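Local structure of N5-carboxyaminoimidazole ribonucleotide synthetase (Bacillus anthracis, 3QFF) at residues F263-A266 with D267-Y271. The protein probably carboxylates 5-aminoimidazole ribonucleotide with bicarbonate at the expense of ATP, a step of purine biosynthesis. Numbering follows the deposited sequence.
Sequences FATA and DGEIY. With ADP (adenosine-5'-diphosphate), chain C.
F263 and Y271 form an antiparallel hydrogen-bonded pair in a beta hairpin, two residues before its turn. F263 N donates to Y271 O at 2.8 Å, and Y271 N returns a bond to F263 O at 2.9 Å. The F263 side chain belongs to the ADP pocket. Its ring reaches the adenine with CZ, 3.8 Å from ADP C5, and the ribose with CE2, 3.7 Å from ADP C2'. A264 and I270 form a non-hydrogen-bonded pair. The A264 methyl lies on the other face of the sheet from F263 and meets I270 CD1 at 3.8 Å.

T265 ties the turn together. Its N donates to E269 O. Its OG1 stands between the backbone N and the carbonyl carbon (chi1 71°), where it accepts from E269 N at 2.8 Å. OG1 also makes a weak 3.5 Å bond to E269 OE2. T265 CG2 lies at the edge of the Y271 ring, near its plane, closest to CE1. Y271 OH donates to the other carboxylate oxygen, E269 OE1, from above the carboxylate plane. T265 O accepts from G268 N, closing a type I turn through A266 and D267. G268 has a positive phi of 83°, which suits a residue lacking CB.

The hairpin joins strands 256-264 and 270-276 of the ATP-grasp domain, with 270-276 outermost in its sheet within the chain. A264 and I270 pack on helix 235-251 through L237, and K240 of that helix binds G268 O. F193 stacks on F263, and Y271 touches P126 and V191.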
# COMPACT_ATOMS: atom_id res chain seq x y z
N PHE A 263 -21.84 -0.92 -20.59
CA PHE A 263 -21.54 -0.81 -22.01
C PHE A 263 -21.78 0.63 -22.48
O PHE A 263 -22.85 1.22 -22.21
CB PHE A 263 -22.44 -1.74 -22.85
CG PHE A 263 -22.42 -3.20 -22.44
CD1 PHE A 263 -23.60 -3.85 -22.12
CD2 PHE A 263 -21.23 -3.93 -22.42
CE1 PHE A 263 -23.61 -5.20 -21.77
CE2 PHE A 263 -21.23 -5.28 -22.06
CZ PHE A 263 -22.42 -5.92 -21.73
N ALA A 264 -20.80 1.20 -23.17
CA ALA A 264 -20.88 2.55 -23.72
C ALA A 264 -20.94 2.48 -25.24
O ALA A 264 -20.09 1.84 -25.87
CB ALA A 264 -19.69 3.37 -23.26
N THR A 265 -21.95 3.12 -25.84
CA THR A 265 -22.08 3.08 -27.30
C THR A 265 -21.36 4.25 -27.96
O THR A 265 -20.93 5.19 -27.28
CB THR A 265 -23.56 3.04 -27.77
OG1 THR A 265 -24.17 4.32 -27.53
CG2 THR A 265 -24.33 1.92 -27.06
N ALA A 266 -21.21 4.18 -29.28
CA ALA A 266 -20.67 5.30 -30.06
C ALA A 266 -21.58 6.52 -29.92
O ALA A 266 -21.09 7.64 -29.74
CB ALA A 266 -20.50 4.90 -31.52
N ASP A 267 -22.89 6.28 -29.97
CA ASP A 267 -23.91 7.33 -29.78
C ASP A 267 -23.93 7.94 -28.38
O ASP A 267 -24.70 8.87 -28.12
CB ASP A 267 -25.30 6.77 -30.10
CG ASP A 267 -25.62 6.81 -31.58
OD1 ASP A 267 -26.40 5.93 -32.04
OD2 ASP A 267 -25.09 7.70 -32.28
N GLY A 268 -23.09 7.44 -27.49
CA GLY A 268 -23.03 7.97 -26.14
C GLY A 268 -24.08 7.40 -25.20
O GLY A 268 -24.39 8.01 -24.19
N GLU A 269 -24.62 6.23 -25.51
CA GLU A 269 -25.53 5.55 -24.57
C GLU A 269 -24.74 4.74 -23.56
O GLU A 269 -23.70 4.16 -23.90
CB GLU A 269 -26.49 4.61 -25.28
CG GLU A 269 -27.55 5.28 -26.12
CD GLU A 269 -28.24 4.31 -27.06
OE1 GLU A 269 -29.48 4.27 -27.07
OE2 GLU A 269 -27.53 3.56 -27.78
N ILE A 270 -25.25 4.68 -22.33
CA ILE A 270 -24.74 3.76 -21.34
C ILE A 270 -25.82 2.73 -20.99
O ILE A 270 -26.97 3.10 -20.75
CB ILE A 270 -24.24 4.47 -20.04
CG1 ILE A 270 -23.09 5.45 -20.32
CG2 ILE A 270 -23.85 3.45 -18.95
CD1 ILE A 270 -21.72 4.80 -20.43
N TYR A 271 -25.44 1.46 -21.00
CA TYR A 271 -26.27 0.41 -20.42
C TYR A 271 -25.53 -0.30 -19.30
O TYR A 271 -24.34 -0.61 -19.45
CB TYR A 271 -26.73 -0.59 -21.50
CG TYR A 271 -27.56 0.09 -22.58
CD1 TYR A 271 -26.99 0.53 -23.78
CD2 TYR A 271 -28.92 0.34 -22.38
CE1 TYR A 271 -27.75 1.18 -24.76
CE2 TYR A 271 -29.70 0.98 -23.35
CZ TYR A 271 -29.11 1.40 -24.54
OH TYR A 271 -29.88 2.05 -25.49
PB ADP C . -19.90 -12.61 -17.02
O1B ADP C . -19.46 -14.02 -17.33
O2B ADP C . -20.78 -12.52 -15.79
O3B ADP C . -18.77 -11.60 -17.06
PA ADP C . -21.30 -10.76 -18.80
O1A ADP C . -20.39 -9.70 -18.21
O2A ADP C . -22.80 -10.61 -18.70
O3A ADP C . -20.89 -12.24 -18.26
O5' ADP C . -20.97 -10.88 -20.37
C5' ADP C . -19.69 -11.34 -20.79
C4' ADP C . -19.28 -10.59 -22.06
O4' ADP C . -20.26 -10.81 -23.07
C3' ADP C . -19.21 -9.09 -21.83
O3' ADP C . -17.87 -8.67 -21.55
C2' ADP C . -19.73 -8.50 -23.13
O2' ADP C . -18.64 -8.19 -24.00
C1' ADP C . -20.57 -9.60 -23.76
N9 ADP C . -22.02 -9.28 -23.63
C8 ADP C . -22.82 -9.67 -22.62
N7 ADP C . -24.09 -9.22 -22.80
C5 ADP C . -24.11 -8.53 -23.95
C6 ADP C . -25.14 -7.79 -24.73
N6 ADP C . -26.42 -7.70 -24.30
N1 ADP C . -24.74 -7.21 -25.89
C2 ADP C . -23.47 -7.29 -26.34
N3 ADP C . -22.50 -7.94 -25.68
C4 ADP C . -22.75 -8.57 -24.50